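Side-chain contacts in Cyclo(L-leucyl-L-phenylalanyl) synthase (Streptomyces noursei, PDB 3OQV), which uses aminoacyl-tRNAs as substrates to make the cyclodipeptide cyclo(L-phenylalanyl-L-leucyl), an intermediate in albonoursin biosynthesis, without ATP: residues 42-45 / 46-49; 52-55 / 56-60; 121-125 / 126-130. All blocks are in the same frame, centred on the assembly; numbering follows the deposited sequence.

Three local contacts follow one another along the chain of this Rossmann-fold monomer. Contacts 1 and 2 share helix 45-58, at its N-terminal and C-terminal ends, with centres about 15 Å apart. They mark where the chain enters and leaves the helix of a beta-alpha-beta unit with strands 29-37 and 59-67. Contact 3 joins helix 119-122 to helix 126-141, after edge strand 114-118 of the same parallel sheet. Its centre lies about 27 Å from that of contact 1, across the chain's centre, and about 24 Å from that of contact 2. Contacts 1 and 3 lie near residues thought to act in catalysis: side chain to side chain, Tyr42 is about 3 Å from Asn40 and Tyr128 about 7 Å from Glu182.

Contact 1 (42-45 / 46-49); sequences YFSQ and KNTV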
loop_
_atom_site.group_PDB
_atom_site.type_symbol
_atom_site.label_atom_id
_atom_site.label_comp_id
_atom_site.label_asym_id
_atom_site.label_seq_id
_atom_site.Cartn_x
_atom_site.Cartn_y
_atom_site.Cartn_z
ATOM N N TYR A 42 0.169 -11.677 3.896
ATOM C CA TYR A 42 -0.716 -12.156 2.849
ATOM C C TYR A 42 0.047 -12.443 1.566
ATOM O O TYR A 42 -0.274 -13.388 0.846
ATOM C CB TYR A 42 -1.813 -11.135 2.577
ATOM C CG TYR A 42 -3.101 -11.431 3.301
ATOM C CD1 TYR A 42 -3.409 -10.799 4.503
ATOM C CD2 TYR A 42 -4.020 -12.337 2.779
ATOM C CE1 TYR A 42 -4.603 -11.061 5.165
ATOM C CE2 TYR A 42 -5.213 -12.605 3.432
ATOM C CZ TYR A 42 -5.497 -11.968 4.623
ATOM O OH TYR A 42 -6.676 -12.241 5.273
ATOM N N PHE A 43 1.049 -11.616 1.280
ATOM C CA PHE A 43 1.732 -11.645 -0.016
ATOM C C PHE A 43 2.900 -12.635 -0.041
ATOM O O PHE A 43 4.058 -12.265 -0.254
ATOM C CB PHE A 43 2.167 -10.234 -0.445
ATOM C CG PHE A 43 1.039 -9.403 -1.008
ATOM C CD1 PHE A 43 0.546 -9.647 -2.279
ATOM C CD2 PHE A 43 0.419 -8.440 -0.232
ATOM C CE1 PHE A 43 -0.519 -8.894 -2.793
ATOM C CE2 PHE A 43 -0.647 -7.700 -0.721
ATOM C CZ PHE A 43 -1.110 -7.920 -2.010
ATOM N N SER A 44 2.573 -13.902 0.189
ATOM C CA SER A 44 3.351 -15.017 -0.337
ATOM C C SER A 44 3.310 -15.059 -1.863
ATOM O O SER A 44 2.422 -14.475 -2.494
ATOM C CB SER A 44 2.815 -16.334 0.223
ATOM O OG SER A 44 1.492 -16.577 -0.230
ATOM N N GLN A 45 4.226 -15.818 -2.454
ATOM C CA GLN A 45 4.166 -16.061 -3.887
ATOM C C GLN A 45 2.823 -16.652 -4.299
ATOM O O GLN A 45 2.198 -16.178 -5.251
ATOM C CB GLN A 45 5.304 -16.963 -4.358
ATOM C CG GLN A 45 5.360 -17.086 -5.874
ATOM C CD GLN A 45 6.645 -17.717 -6.357
ATOM O OE1 GLN A 45 7.654 -17.718 -5.649
ATOM N NE2 GLN A 45 6.608 -18.293 -7.556
ATOM N N LYS A 46 2.390 -17.693 -3.592
ATOM C CA LYS A 46 1.117 -18.330 -3.892
ATOM C C LYS A 46 -0.022 -17.322 -3.943
ATOM O O LYS A 46 -0.804 -17.305 -4.893
ATOM C CB LYS A 46 0.796 -19.419 -2.868
ATOM C CG LYS A 46 -0.329 -20.342 -3.294
ATOM C CD LYS A 46 -0.224 -20.691 -4.774
ATOM C CE LYS A 46 -1.103 -21.887 -5.131
ATOM N NZ LYS A 46 -0.620 -23.148 -4.494
ATOM N N ASN A 47 -0.122 -16.486 -2.915
ATOM C CA ASN A 47 -1.215 -15.525 -2.836
ATOM C C ASN A 47 -1.083 -14.388 -3.843
ATOM O O ASN A 47 -2.086 -13.880 -4.352
ATOM C CB ASN A 47 -1.352 -14.968 -1.417
ATOM C CG ASN A 47 -2.047 -15.942 -0.476
ATOM O OD1 ASN A 47 -2.725 -16.871 -0.914
ATOM N ND2 ASN A 47 -1.893 -15.721 0.820
ATOM N N THR A 48 0.155 -13.985 -4.115
ATOM C CA THR A 48 0.421 -12.967 -5.122
ATOM C C THR A 48 -0.033 -13.436 -6.499
ATOM O O THR A 48 -0.782 -12.732 -7.190
ATOM C CB THR A 48 1.914 -12.577 -5.158
ATOM O OG1 THR A 48 2.326 -12.173 -3.847
ATOM C CG2 THR A 48 2.139 -11.421 -6.127
ATOM N N VAL A 49 0.336 -14.664 -6.850
ATOM C CA VAL A 49 -0.012 -15.213 -8.154
ATOM C C VAL A 49 -1.522 -15.249 -8.372
ATOM O O VAL A 49 -2.013 -14.802 -9.411
ATOM C CB VAL A 49 0.592 -16.616 -8.356
ATOM C CG1 VAL A 49 0.020 -17.273 -9.598
ATOM C CG2 VAL A 49 2.115 -16.518 -8.467
#
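Ser44 is the N-cap of helix 45-58. The loop before it follows strand 29-37, which ends at the inferred nucleophile Ser37, and holds Asn40, which may be critical in catalysis. Ser44 OG accepts from Asn47 N at 3.1 Å, and chi1 of 65° swings it over to that N-H. Asn47 ND2 bonds back to the loop, donating to Tyr42 O at 2.8 Å, on a lone pair of that carbonyl and in the plane of its own amide. Tyr42 O also takes the weak bond from Ser44 N that closes the inverse gamma turn centred on Phe43. Thr48 makes two bonds to one atom, Ser44 O. Its backbone N donates nearly straight down the carbonyl, while OG1 reaches the same oxygen at 2.7 Å from above the carbonyl plane. OG1 also lies at the ring edge of Phe43, 3.5 Å from CD1. One residue further on, Val49 N bonds to Gln45 O at 2.9 Å. The Gln45 side chain runs beside Val49, and its OE1 accepts from Arg102 NE. His203 stacks on the Tyr42 ring and meets Phe43 edge-to-face. Phe43 packs on Ile34 and Ile36 of strand 29-37, while Thr48 and Val49 lie against helix 82-107.

Contact 2 (52-55 / 56-60); sequences LQWA and GQRFE
Gly56 N bonds to Leu52 O at 2.8 Å in the regular helical way. Ala55 O takes two backbone N-H groups, those of Arg58 at 3.0 Å and Phe59 at 2.9 Å. Arg58 NH1 donates to Trp54 O at 3.2 Å, on a lone pair of the carbonyl and nearly in the guanidinium plane. The bonds from Gln57 N to Gln53 O and Trp54 O are both weak. The arginine bond goes with a side chain laid flat along the indole. The guanidinium plane lies only 7° from the ring plane, with Trp54 NE1 over one guanidinium face. Arg58 CD makes a CH-pi contact over the five-membered ring, 3.6 Å from its centroid. The turn about CD-NE, chi4 46°, brings NH1 back toward Trp54 O. Here helix 45-58 gives way to strand 59-67, within the Rossmann-type beta-alpha-beta unit begun by strand 29-37. Phe59 is the first residue of the strand. It turns the edge of its ring to the Trp54 face in an offset edge-to-face pair, planes at 61°, with CE2 3.9 Å from CZ3 of Trp54. Its CD2 lies 4.2 Å from Ala55 CB. Trp54 also touches Cys201, and Phe59 touches Val199, both on strand 198-202.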
loop_
_atom_site.group_PDB
_atom_site.type_symbol
_atom_site.label_atom_id
_atom_site.label_comp_id
_atom_site.label_asym_id
_atom_site.label_seq_id
_atom_site.Cartn_x
_atom_site.Cartn_y
_atom_site.Cartn_z
ATOM N N LEU A 52 -2.820 -11.604 -8.793
ATOM C CA LEU A 52 -2.455 -11.130 -10.122
ATOM C C LEU A 52 -3.359 -11.712 -11.208
ATOM O O LEU A 52 -3.788 -10.997 -12.121
ATOM C CB LEU A 52 -0.992 -11.455 -10.432
ATOM C CG LEU A 52 0.052 -10.649 -9.661
ATOM C CD1 LEU A 52 1.468 -11.143 -9.967
ATOM C CD2 LEU A 52 -0.094 -9.165 -9.989
ATOM N N GLN A 53 -3.644 -13.008 -11.113
ATOM C CA GLN A 53 -4.473 -13.672 -12.107
ATOM C C GLN A 53 -5.899 -13.142 -12.022
ATOM O O GLN A 53 -6.526 -12.829 -13.033
ATOM C CB GLN A 53 -4.471 -15.183 -11.874
ATOM C CG GLN A 53 -3.160 -15.864 -12.226
ATOM C CD GLN A 53 -3.159 -17.336 -11.861
ATOM O OE1 GLN A 53 -3.447 -17.708 -10.722
ATOM N NE2 GLN A 53 -2.831 -18.186 -12.829
ATOM N N TRP A 54 -6.401 -13.046 -10.799
ATOM C CA TRP A 54 -7.724 -12.503 -10.559
ATOM C C TRP A 54 -7.870 -11.119 -11.181
ATOM O O TRP A 54 -8.858 -10.841 -11.860
ATOM C CB TRP A 54 -7.989 -12.432 -9.058
ATOM C CG TRP A 54 -9.342 -11.895 -8.711
ATOM C CD1 TRP A 54 -10.517 -12.588 -8.673
ATOM C CD2 TRP A 54 -9.650 -10.558 -8.299
ATOM N NE1 TRP A 54 -11.543 -11.757 -8.280
ATOM C CE2 TRP A 54 -11.038 -10.503 -8.062
ATOM C CE3 TRP A 54 -8.887 -9.399 -8.124
ATOM C CZ2 TRP A 54 -11.678 -9.334 -7.650
ATOM C CZ3 TRP A 54 -9.526 -8.240 -7.726
ATOM C CH2 TRP A 54 -10.901 -8.222 -7.468
ATOM N N ALA A 55 -6.880 -10.258 -10.957
ATOM C CA ALA A 55 -6.948 -8.883 -11.445
ATOM C C ALA A 55 -6.755 -8.826 -12.951
ATOM O O ALA A 55 -7.456 -8.083 -13.647
ATOM C CB ALA A 55 -5.917 -8.012 -10.748
ATOM N N GLY A 56 -5.808 -9.617 -13.450
ATOM C CA GLY A 56 -5.582 -9.745 -14.885
ATOM C C GLY A 56 -6.833 -10.106 -15.665
ATOM O O GLY A 56 -6.935 -9.812 -16.860
ATOM N N GLN A 57 -7.783 -10.762 -15.005
ATOM C CA GLN A 57 -9.012 -11.176 -15.682
ATOM C C GLN A 57 -10.111 -10.127 -15.598
ATOM O O GLN A 57 -11.042 -10.137 -16.399
ATOM C CB GLN A 57 -9.522 -12.503 -15.128
ATOM C CG GLN A 57 -8.913 -13.718 -15.793
ATOM C CD GLN A 57 -8.737 -14.870 -14.825
ATOM O OE1 GLN A 57 -9.642 -15.185 -14.049
ATOM N NE2 GLN A 57 -7.561 -15.491 -14.846
ATOM N N ARG A 58 -10.012 -9.232 -14.620
ATOM C CA ARG A 58 -11.126 -8.358 -14.279
ATOM C C ARG A 58 -10.878 -6.904 -14.678
ATOM O O ARG A 58 -11.821 -6.123 -14.792
ATOM C CB ARG A 58 -11.458 -8.468 -12.787
ATOM C CG ARG A 58 -11.611 -9.913 -12.321
ATOM C CD ARG A 58 -12.382 -10.028 -11.034
ATOM N NE ARG A 58 -13.196 -11.244 -11.023
ATOM C CZ ARG A 58 -12.747 -12.442 -11.386
ATOM N NH1 ARG A 58 -11.475 -12.598 -11.745
ATOM N NH2 ARG A 58 -13.553 -13.492 -11.338
ATOM N N PHE A 59 -9.621 -6.557 -14.936
ATOM C CA PHE A 59 -9.241 -5.150 -15.101
ATOM C C PHE A 59 -8.384 -4.934 -16.345
ATOM O O PHE A 59 -7.512 -5.745 -16.662
ATOM C CB PHE A 59 -8.527 -4.620 -13.848
ATOM C CG PHE A 59 -9.387 -4.626 -12.623
ATOM C CD1 PHE A 59 -10.330 -3.623 -12.413
ATOM C CD2 PHE A 59 -9.322 -5.681 -11.723
ATOM C CE1 PHE A 59 -11.166 -3.649 -11.309
ATOM C CE2 PHE A 59 -10.150 -5.719 -10.621
ATOM C CZ PHE A 59 -11.080 -4.703 -10.410
ATOM N N GLU A 60 -8.682 -3.858 -17.065
ATOM C CA GLU A 60 -7.910 -3.440 -18.235
ATOM C C GLU A 60 -6.463 -3.118 -17.895
ATOM O O GLU A 60 -5.551 -3.479 -18.639
ATOM C CB GLU A 60 -8.567 -2.213 -18.883
#

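Contact 3 (121-125 / 126-130); sequences ELQET and PEYRA. With PO4 (phosphate ion), chain D.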
loop_
_atom_site.group_PDB
_atom_site.type_symbol
_atom_site.label_atom_id
_atom_site.label_comp_id
_atom_site.label_asym_id
_atom_site.label_seq_id
_atom_site.Cartn_x
_atom_site.Cartn_y
_atom_site.Cartn_z
ATOM N N GLU A 121 9.629 5.287 -6.536
ATOM C CA GLU A 121 9.643 5.679 -7.939
ATOM C C GLU A 121 8.380 6.471 -8.289
ATOM O O GLU A 121 8.426 7.456 -9.016
ATOM C CB GLU A 121 9.711 4.442 -8.835
ATOM C CG GLU A 121 9.908 4.760 -10.302
ATOM C CD GLU A 121 9.861 3.515 -11.167
ATOM O OE1 GLU A 121 10.081 2.412 -10.616
ATOM O OE2 GLU A 121 9.566 3.643 -12.381
ATOM N N LEU A 122 7.249 5.990 -7.798
ATOM C CA LEU A 122 5.961 6.598 -8.072
ATOM C C LEU A 122 5.936 8.030 -7.521
ATOM O O LEU A 122 5.332 8.947 -8.117
ATOM C CB LEU A 122 4.889 5.747 -7.400
ATOM C CG LEU A 122 3.440 6.132 -7.652
ATOM C CD1 LEU A 122 3.145 6.162 -9.137
ATOM C CD2 LEU A 122 2.537 5.117 -6.959
ATOM N N GLN A 123 6.684 8.245 -6.439
ATOM C CA GLN A 123 6.665 9.530 -5.754
ATOM C C GLN A 123 7.335 10.608 -6.595
ATOM O O GLN A 123 7.164 11.800 -6.341
ATOM C CB GLN A 123 7.383 9.427 -4.411
ATOM C CG GLN A 123 6.584 8.743 -3.318
ATOM C CD GLN A 123 7.211 8.963 -1.975
ATOM O OE1 GLN A 123 8.414 8.750 -1.811
ATOM N NE2 GLN A 123 6.433 9.491 -1.028
ATOM N N GLU A 124 8.109 10.185 -7.584
ATOM C CA GLU A 124 8.776 11.119 -8.495
ATOM C C GLU A 124 7.826 11.716 -9.532
ATOM O O GLU A 124 8.121 12.756 -10.120
ATOM C CB GLU A 124 9.955 10.435 -9.191
ATOM C CG GLU A 124 11.138 10.216 -8.260
ATOM C CD GLU A 124 11.713 11.532 -7.741
ATOM O OE1 GLU A 124 12.358 12.254 -8.535
ATOM O OE2 GLU A 124 11.513 11.850 -6.546
ATOM N N THR A 125 6.702 11.050 -9.778
ATOM C CA THR A 125 5.862 11.402 -10.916
ATOM C C THR A 125 5.044 12.641 -10.584
ATOM O O THR A 125 4.635 12.833 -9.441
ATOM C CB THR A 125 4.923 10.254 -11.318
ATOM O OG1 THR A 125 4.027 9.967 -10.241
ATOM C CG2 THR A 125 5.728 8.998 -11.643
ATOM N N PRO A 126 4.837 13.512 -11.581
ATOM C CA PRO A 126 3.933 14.647 -11.436
ATOM C C PRO A 126 2.539 14.230 -10.973
ATOM O O PRO A 126 1.927 14.916 -10.152
ATOM C CB PRO A 126 3.874 15.220 -12.854
ATOM C CG PRO A 126 5.221 14.928 -13.409
ATOM C CD PRO A 126 5.604 13.572 -12.838
ATOM N N GLU A 127 2.040 13.116 -11.504
ATOM C CA GLU A 127 0.725 12.617 -11.132
ATOM C C GLU A 127 0.622 12.424 -9.622
ATOM O O GLU A 127 -0.331 12.883 -8.990
ATOM C CB GLU A 127 0.432 11.291 -11.835
ATOM C CG GLU A 127 0.221 11.416 -13.333
ATOM C CD GLU A 127 1.480 11.134 -14.139
ATOM O OE1 GLU A 127 2.601 11.203 -13.572
ATOM O OE2 GLU A 127 1.341 10.810 -15.335
ATOM N N TYR A 128 1.618 11.758 -9.041
ATOM C CA TYR A 128 1.618 11.509 -7.605
ATOM C C TYR A 128 1.744 12.813 -6.840
ATOM O O TYR A 128 1.055 13.026 -5.844
ATOM C CB TYR A 128 2.769 10.570 -7.216
ATOM C CG TYR A 128 2.966 10.423 -5.718
ATOM C CD1 TYR A 128 2.397 9.362 -5.031
ATOM C CD2 TYR A 128 3.686 11.373 -4.985
ATOM C CE1 TYR A 128 2.569 9.215 -3.645
ATOM C CE2 TYR A 128 3.889 11.222 -3.604
ATOM C CZ TYR A 128 3.317 10.141 -2.947
ATOM O OH TYR A 128 3.464 9.989 -1.588
ATOM N N ARG A 129 2.652 13.675 -7.286
ATOM C CA ARG A 129 2.950 14.913 -6.569
ATOM C C ARG A 129 1.693 15.778 -6.458
ATOM O O ARG A 129 1.370 16.306 -5.390
ATOM C CB ARG A 129 4.077 15.678 -7.278
ATOM C CG ARG A 129 5.397 14.903 -7.325
ATOM C CD ARG A 129 6.604 15.817 -7.528
ATOM N NE ARG A 129 6.384 16.795 -8.589
ATOM C CZ ARG A 129 6.865 16.684 -9.822
ATOM N NH1 ARG A 129 7.608 15.639 -10.159
ATOM N NH2 ARG A 129 6.607 17.623 -10.717
ATOM N N ALA A 130 0.959 15.888 -7.556
ATOM C CA ALA A 130 -0.228 16.741 -7.568
ATOM C C ALA A 130 -1.251 16.257 -6.532
ATOM O O ALA A 130 -1.902 17.063 -5.857
ATOM C CB ALA A 130 -0.837 16.795 -8.957
HETATM P P PO4 D . 8.275 11.746 1.414
HETATM O O1 PO4 D . 7.476 10.458 1.437
HETATM O O2 PO4 D . 7.839 12.591 2.590
HETATM O O3 PO4 D . 9.754 11.449 1.498
HETATM O O4 PO4 D . 8.012 12.481 0.122
#
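Leu122 to Thr125 form a type I beta turn, after which helix 126-141 starts with Thr125 as its N-cap. Thr125 N and OG1 both donate to Leu122 O, so the turn is closed by a backbone and a side-chain bond to one oxygen. The hydroxyl bond is the shorter, 2.7 Å from OG1 to Leu122 O, and it lies in the carbonyl plane. The same OG1 accepts from Tyr128 N at 3.2 Å. One hydroxyl thus ties the end of the turn to the first turn of the helix, and Arg129 N bonds to Thr125 O as the helix proceeds.

Gln123 and Tyr128 lie side by side and point the same way. Gln123 CA makes a CH-pi contact over one face of the phenol ring, 3.9 Å from its centroid. CG follows toward the phenol end, 3.6 Å from Tyr128 CZ. The glutamine chain is extended beyond CG (chi2 -167°), which carries its amide to the end of the ring. There NE2 donates to Tyr128 OH at 3.1 Å, an almost straight bond in the amide plane. The amide and ring planes stand 75° apart. Three partners meet at this OH: Gln123 NE2, Arg132 NH1 and Ala181 O, the strongest. NE2 also donates to O1 of a phosphate ion at 2.8 Å. The phosphate probably comes from the crystallisation liquor, and His70 holds it too.

In one of its two modelled conformers, Arg129 folds its guanidinium over Pro126 CA, and NH1 makes a weak bond to Glu124 O at 2.9 Å.

Ala181 belongs to the substrate-binding segment inferred by similarity, so the phenol links helix 126-141 to that part of helix 169-193. Leu122 and Tyr128 both pack on Leu185 of the same helix, and Tyr128 also touches Pro184.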